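Local structure of caspase-1 (Spodoptera frugiperda, 1M72) at the interface of chains A and B. The protein is a cysteine protease of the caspase family that probably acts in the apoptotic execution cascade and is inhibited by baculovirus p35. Numbering follows the deposited sequence. Chains: chain A/B, Caspase-1.

Contact 1: the interface of chains A and B. Residues chain A 189, 229, 233, 252-253; chain B 177, 179-180, 257-260.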
ATOM      1  N   VAL A 189      -9.742  -1.510  -3.995  1.00 22.18           N
ATOM      2  CA  VAL A 189      -9.583  -1.929  -2.605  1.00 24.88           C
ATOM      3  C   VAL A 189     -10.065  -3.367  -2.345  1.00 23.07           C
ATOM      4  O   VAL A 189     -11.084  -3.791  -2.922  1.00 23.92           O
ATOM      5  CB  VAL A 189     -10.407  -0.977  -1.722  1.00 28.26           C
ATOM      6  CG1 VAL A 189     -10.773  -1.646  -0.448  1.00 32.91           C
ATOM      7  CG2 VAL A 189      -9.608   0.298  -1.470  1.00 29.38           C
ATOM      8  N   CYS A 229      -4.853   7.699  -8.415  1.00 15.48           N
ATOM      9  CA  CYS A 229      -5.952   7.453  -7.464  1.00 18.17           C
ATOM     10  C   CYS A 229      -6.956   8.605  -7.506  1.00 21.81           C
ATOM     11  O   CYS A 229      -8.199   8.383  -7.452  1.00 21.64           O
ATOM     12  CB  CYS A 229      -5.460   7.275  -5.996  1.00 14.11           C
ATOM     13  SG  CYS A 229      -4.556   5.735  -5.706  1.00 21.68           S
ATOM     14  N   ALA A 233     -10.673   8.288  -8.541  1.00 18.09           N
ATOM     15  CA  ALA A 233     -11.666   8.674  -7.516  1.00 19.12           C
ATOM     16  C   ALA A 233     -12.602   9.810  -7.889  1.00 21.20           C
ATOM     17  O   ALA A 233     -13.734   9.891  -7.395  1.00 20.38           O
ATOM     18  CB  ALA A 233     -10.969   9.040  -6.239  1.00 16.52           C
ATOM     19  N   VAL A 252     -11.703   3.730  -5.857  1.00 21.84           N
ATOM     20  CA  VAL A 252     -10.356   4.255  -5.551  1.00 23.33           C
ATOM     21  C   VAL A 252      -9.368   3.071  -5.635  1.00 25.18           C
ATOM     22  O   VAL A 252      -9.685   1.966  -5.218  1.00 24.51           O
ATOM     23  CB  VAL A 252     -10.205   4.851  -4.129  1.00 23.04           C
ATOM     24  CG1 VAL A 252     -10.374   3.756  -3.030  1.00 19.71           C
ATOM     25  CG2 VAL A 252      -8.787   5.467  -4.010  1.00 22.76           C
ATOM     26  N   PRO A 253      -8.166   3.282  -6.194  1.00 24.99           N
ATOM     27  CA  PRO A 253      -7.222   2.157  -6.269  1.00 22.22           C
ATOM     28  C   PRO A 253      -6.589   1.930  -4.919  1.00 21.90           C
ATOM     29  O   PRO A 253      -6.783   2.723  -3.995  1.00 19.22           O
ATOM     30  CB  PRO A 253      -6.191   2.633  -7.279  1.00 20.77           C
ATOM     31  CG  PRO A 253      -6.961   3.570  -8.126  1.00 23.99           C
ATOM     32  CD  PRO A 253      -7.731   4.362  -7.087  1.00 24.50           C
TER
ATOM     33  N   PRO B 177     -15.149   8.291  -3.563  1.00 23.22           N
ATOM     34  CA  PRO B 177     -15.474   6.935  -3.074  1.00 23.57           C
ATOM     35  C   PRO B 177     -15.424   6.995  -1.564  1.00 23.83           C
ATOM     36  O   PRO B 177     -14.593   7.729  -1.022  1.00 25.18           O
ATOM     37  CB  PRO B 177     -14.337   6.064  -3.638  1.00 22.85           C
ATOM     38  CG  PRO B 177     -13.794   6.846  -4.781  1.00 22.71           C
ATOM     39  CD  PRO B 177     -13.882   8.290  -4.316  1.00 22.08           C
ATOM     40  N   HIS B 179     -14.283   4.860   0.310  1.00 20.75           N
ATOM     41  CA  HIS B 179     -13.051   4.190   0.750  1.00 20.62           C
ATOM     42  C   HIS B 179     -11.784   4.942   0.405  1.00 22.22           C
ATOM     43  O   HIS B 179     -10.673   4.428   0.651  1.00 21.26           O
ATOM     44  CB  HIS B 179     -12.925   2.827   0.133  1.00 22.48           C
ATOM     45  CG  HIS B 179     -13.827   1.829   0.743  1.00 31.33           C
ATOM     46  ND1 HIS B 179     -13.490   1.135   1.891  1.00 33.70           N
ATOM     47  CD2 HIS B 179     -15.105   1.482   0.435  1.00 33.52           C
ATOM     48  CE1 HIS B 179     -14.533   0.403   2.264  1.00 39.11           C
ATOM     49  NE2 HIS B 179     -15.525   0.596   1.400  1.00 36.68           N
ATOM     50  N   ALA B 180     -11.928   6.120  -0.196  1.00 18.30           N
ATOM     51  CA  ALA B 180     -10.749   6.891  -0.565  1.00 18.25           C
ATOM     52  C   ALA B 180     -10.190   7.554   0.669  1.00 18.08           C
ATOM     53  O   ALA B 180     -10.882   7.741   1.658  1.00 17.29           O
ATOM     54  CB  ALA B 180     -11.091   8.002  -1.584  1.00 16.78           C
ATOM     55  N   SER B 257      -1.797   2.632   0.506  1.00 16.82           N
ATOM     56  CA  SER B 257      -2.384   3.936   0.326  1.00 19.00           C
ATOM     57  C   SER B 257      -3.530   4.003  -0.660  1.00 19.26           C
ATOM     58  O   SER B 257      -3.457   3.435  -1.776  1.00 17.98           O
ATOM     59  CB  SER B 257      -1.276   4.946  -0.074  1.00 21.23           C
ATOM     60  OG  SER B 257      -1.764   6.135  -0.673  1.00 21.92           O
ATOM     61  N   MET B 258      -4.589   4.679  -0.191  1.00 18.95           N
ATOM     62  CA  MET B 258      -5.789   4.998  -0.955  1.00 19.06           C
ATOM     63  C   MET B 258      -5.839   6.543  -1.047  1.00 18.80           C
ATOM     64  O   MET B 258      -6.869   7.101  -1.429  1.00 19.85           O
ATOM     65  CB  MET B 258      -7.063   4.535  -0.248  1.00 20.16           C
ATOM     66  CG  MET B 258      -7.452   3.088  -0.490  1.00 24.89           C
ATOM     67  SD  MET B 258      -6.324   1.872   0.182  1.00 33.99           S
ATOM     68  CE  MET B 258      -6.434   2.054   1.871  1.00 20.21           C
ATOM     69  N   LEU B 259      -4.750   7.222  -0.680  1.00 18.74           N
ATOM     70  CA  LEU B 259      -4.701   8.692  -0.721  1.00 19.45           C
ATOM     71  C   LEU B 259      -4.908   9.254  -2.114  1.00 20.17           C
ATOM     72  O   LEU B 259      -4.261   8.842  -3.077  1.00 21.87           O
ATOM     73  CB  LEU B 259      -3.378   9.207  -0.153  1.00 16.20           C
ATOM     74  CG  LEU B 259      -3.145   8.823   1.314  1.00 19.07           C
ATOM     75  CD1 LEU B 259      -1.913   9.536   1.777  1.00 14.62           C
ATOM     76  CD2 LEU B 259      -4.363   9.195   2.259  1.00 14.77           C
ATOM     77  N   THR B 260      -5.841  10.188  -2.232  1.00 22.44           N
ATOM     78  CA  THR B 260      -6.138  10.798  -3.531  1.00 21.36           C
ATOM     79  C   THR B 260      -5.418  12.169  -3.711  1.00 24.10           C
ATOM     80  O   THR B 260      -5.505  12.814  -4.763  1.00 28.19           O
ATOM     81  CB  THR B 260      -7.651  10.989  -3.667  1.00 20.83           C
ATOM     82  OG1 THR B 260      -8.102  11.832  -2.601  1.00 20.28           O
ATOM     83  CG2 THR B 260      -8.386   9.632  -3.575  1.00 21.22           C
TER
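A:Val189 and B:Met258 meet through groups that both stand anti to their own carbonyl carbons, CG2 on the valine and CG on the methionine (chi1 -85°). The two side chains cross at about a right angle, with the CG2 methyl against the CG methylene at 3.7 Å and slightly farther from the thioether sulfur. Further bends at chi2 and chi3 fold the methionine chain, and its CG also lies 3.6 Å from the backbone O of A:Pro253.

The middle of the patch belongs to A:Val252, which illustrates how a branched residue can serve separate neighbours. Its CG1 occupies the crowded position between backbone N and carbonyl carbon (chi1 65°) and touches the peptide carbonyl of B:His179, 3.8 Å from CG1 to O. The other branch, anti to the backbone N, sends CG2 to the O of B:Met258 at 3.6 Å, while B:Ala180 rests against the fork between them. Farther along, the CB methyl of A:Ala233 touches CD of B:Pro177 at 3.6 Å and, roughly at a right angle to that, the CG2 methyl of B:Thr260. CB of A:Cys229 packs on the backbone O of B:Leu259 at 3.5 Å.

Methyls and methylenes thus pack on one another and on carbonyl oxygens, with no polar pair across within bonding reach. In the second shell, OG of B:Ser257 accepts a bond from N of B:Leu259 (3.2 Å, 149° at the hydrogen), which may help to hold the turn.

In the fold, chain A supplies helix 221-235 and the loops at 189 and just before strand 254-257. Chain B supplies the loop after its own strand 254-257 and the 177-180 segment ahead of strand 182-186, in the two-fold symmetric interface that joins the two heterodimers.

Contact 2: the interface of chains A and B. Residues chain A 22-23, 260-262; chain B 223, 226-227, 230.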
ATOM      1  N   ALA A  22      21.280   6.235  -1.131  1.00 26.60           N
ATOM      2  CA  ALA A  22      20.690   6.989  -2.228  1.00 25.24           C
ATOM      3  C   ALA A  22      19.198   7.188  -2.060  1.00 25.00           C
ATOM      4  O   ALA A  22      18.480   6.276  -1.733  1.00 24.41           O
ATOM      5  CB  ALA A  22      20.957   6.276  -3.568  1.00 22.95           C
ATOM      6  N   PRO A  23      18.715   8.406  -2.283  1.00 27.75           N
ATOM      7  CA  PRO A  23      17.266   8.562  -2.121  1.00 24.99           C
ATOM      8  C   PRO A  23      16.491   8.101  -3.333  1.00 25.76           C
ATOM      9  O   PRO A  23      15.260   7.961  -3.271  1.00 24.49           O
ATOM     10  CB  PRO A  23      17.099  10.054  -1.866  1.00 27.32           C
ATOM     11  CG  PRO A  23      18.332  10.658  -2.644  1.00 27.26           C
ATOM     12  CD  PRO A  23      19.419   9.705  -2.214  1.00 24.27           C
ATOM     13  N   THR A 260      11.935   1.285  -0.857  1.00 18.91           N
ATOM     14  CA  THR A 260      12.805   1.942   0.121  1.00 19.95           C
ATOM     15  C   THR A 260      13.458   3.245  -0.448  1.00 19.94           C
ATOM     16  O   THR A 260      14.125   3.991   0.285  1.00 19.72           O
ATOM     17  CB  THR A 260      13.904   1.006   0.597  1.00 20.48           C
ATOM     18  OG1 THR A 260      14.717   0.623  -0.534  1.00 24.57           O
ATOM     19  CG2 THR A 260      13.285  -0.225   1.288  1.00 21.24           C
ATOM     20  N   ARG A 261      13.271   3.492  -1.750  1.00 20.25           N
ATOM     21  CA  ARG A 261      13.816   4.681  -2.399  1.00 21.18           C
ATOM     22  C   ARG A 261      12.774   5.213  -3.355  1.00 21.96           C
ATOM     23  O   ARG A 261      11.826   4.520  -3.702  1.00 24.33           O
ATOM     24  CB  ARG A 261      15.100   4.357  -3.184  1.00 20.27           C
ATOM     25  CG  ARG A 261      16.203   3.618  -2.372  1.00 18.75           C
ATOM     26  CD  ARG A 261      17.423   3.284  -3.247  1.00 19.61           C
ATOM     27  NE  ARG A 261      18.317   2.302  -2.645  1.00 21.79           N
ATOM     28  CZ  ARG A 261      19.074   2.495  -1.564  1.00 21.01           C
ATOM     29  NH1 ARG A 261      19.096   3.649  -0.919  1.00 22.03           N
ATOM     30  NH2 ARG A 261      19.807   1.499  -1.095  1.00 23.59           N
ATOM     31  N   LEU A 262      12.941   6.464  -3.750  1.00 24.82           N
ATOM     32  CA  LEU A 262      12.049   7.115  -4.696  1.00 27.28           C
ATOM     33  C   LEU A 262      12.367   6.572  -6.073  1.00 24.62           C
ATOM     34  O   LEU A 262      13.522   6.233  -6.362  1.00 25.83           O
ATOM     35  CB  LEU A 262      12.278   8.615  -4.694  1.00 28.94           C
ATOM     36  CG  LEU A 262      11.991   9.354  -3.402  1.00 32.34           C
ATOM     37  CD1 LEU A 262      12.429  10.814  -3.527  1.00 33.18           C
ATOM     38  CD2 LEU A 262      10.491   9.266  -3.134  1.00 30.66           C
TER
ATOM     39  N   THR B 223       6.396  10.061   0.621  1.00 22.56           N
ATOM     40  CA  THR B 223       7.848  10.184   0.514  1.00 22.21           C
ATOM     41  C   THR B 223       8.506   9.913   1.848  1.00 21.94           C
ATOM     42  O   THR B 223       9.569   9.280   1.944  1.00 22.73           O
ATOM     43  CB  THR B 223       8.247  11.575   0.039  1.00 24.00           C
ATOM     44  OG1 THR B 223       7.765  11.762  -1.303  1.00 25.04           O
ATOM     45  CG2 THR B 223       9.765  11.743   0.079  1.00 20.63           C
ATOM     46  N   THR B 226       8.456   6.353   2.598  1.00 18.38           N
ATOM     47  CA  THR B 226       9.423   5.669   1.752  1.00 17.89           C
ATOM     48  C   THR B 226      10.767   5.666   2.517  1.00 21.00           C
ATOM     49  O   THR B 226      11.436   4.639   2.612  1.00 20.92           O
ATOM     50  CB  THR B 226       9.622   6.367   0.438  1.00 17.18           C
ATOM     51  OG1 THR B 226       8.473   6.156  -0.384  1.00 20.99           O
ATOM     52  CG2 THR B 226      10.838   5.818  -0.278  1.00 16.46           C
ATOM     53  N   PHE B 227      11.145   6.803   3.101  1.00 19.86           N
ATOM     54  CA  PHE B 227      12.379   6.830   3.841  1.00 20.63           C
ATOM     55  C   PHE B 227      12.271   6.089   5.174  1.00 20.68           C
ATOM     56  O   PHE B 227      13.273   5.614   5.716  1.00 21.47           O
ATOM     57  CB  PHE B 227      12.868   8.282   3.992  1.00 25.43           C
ATOM     58  CG  PHE B 227      13.241   8.927   2.659  1.00 25.38           C
ATOM     59  CD1 PHE B 227      12.785  10.211   2.332  1.00 21.92           C
ATOM     60  CD2 PHE B 227      13.930   8.175   1.684  1.00 27.46           C
ATOM     61  CE1 PHE B 227      12.990  10.716   1.063  1.00 22.28           C
ATOM     62  CE2 PHE B 227      14.148   8.673   0.383  1.00 23.69           C
ATOM     63  CZ  PHE B 227      13.669   9.947   0.071  1.00 24.85           C
ATOM     64  N   GLN B 230      13.227   2.673   4.138  1.00 24.32           N
ATOM     65  CA  GLN B 230      14.652   2.599   3.896  1.00 23.67           C
ATOM     66  C   GLN B 230      15.384   2.427   5.210  1.00 21.20           C
ATOM     67  O   GLN B 230      16.241   1.563   5.369  1.00 23.74           O
ATOM     68  CB  GLN B 230      15.128   3.866   3.176  1.00 23.96           C
ATOM     69  CG  GLN B 230      16.545   3.744   2.712  1.00 24.34           C
ATOM     70  CD  GLN B 230      17.066   4.970   1.985  1.00 27.66           C
ATOM     71  OE1 GLN B 230      16.566   5.364   0.890  1.00 26.97           O
ATOM     72  NE2 GLN B 230      18.099   5.586   2.577  1.00 25.94           N
TER
HETATM   73  O   HOH W   1       8.976   5.488  -3.286  1.00 25.10           O
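A:Arg261 and B:Gln230 cross at about a right angle, with the amide OE1 beside the arginine chain, 3.6 Å from NH1 and about as far from the CG methylene; the guanidinium and amide planes are 53° apart. The glutamine reaches across with CG anti to its backbone N (chi1 -171°) and the chain extended beyond. As modelled, its OE1 lies 2.9 Å from the backbone O of A:Thr260, a clash of two acceptors; the amide may have its O and N exchanged, which would offer an N-H to that carbonyl, but this remains doubtful. The guanidinium is held from its own chain, NH1 giving a hydrogen bond to O of A:Ala22 (2.8 Å) in the carbonyl plane, on a lone pair. This ties the N-terminal segment to the strip of chain A that faces the helix.

A second right-angled crossing sets A:Leu262 against B:Phe227, the leucine CG 3.9 Å from the ring tip CZ. CB of A:Pro23 touches CZ from the opposite face, an example of a ring tip flanked by two segments of one partner. The proline carbonyl O lies at the ring edge, in plane, 3.9 Å from CE2. CD2 of A:Leu262 extends to B:Thr223.

At the backbone of the glutamine, CB of A:Thr260 packs on CA of B:Gln230 at 3.7 Å; the CG2 methyl of B:Thr226 lies against the 260-261 peptide. The hydroxyl OG1 of B:Thr226 is linked through a water to the O of A:Arg261, with 3.0 Å from the water to OG1 and a like distance to the carbonyl O.

Chain B contributes one face of helix 221-235; chain A contributes the loop after strand 254-257 and an N-terminal segment that precedes strand 31-39.

Contact 1 and contact 2 lie about 22 Å apart, between centres of their C-alpha atoms, and draw on the same two elements with the chains exchanged. In contact 1 helix 221-235 comes from chain A and the loop after strand 254-257 from chain B; in contact 2 the roles are reversed, and B:Thr260 and A:Thr260 respectively take part. Two-fold symmetry thus places the same helix-loop pairing on both sides of the axis. Contact 1 is centred about 24 Å from B:Cys150, the catalytic nucleophile, and contact 2 about 29 Å from A:Cys150, consistent with a part in assembly; the distances do not exclude an indirect effect on the active site.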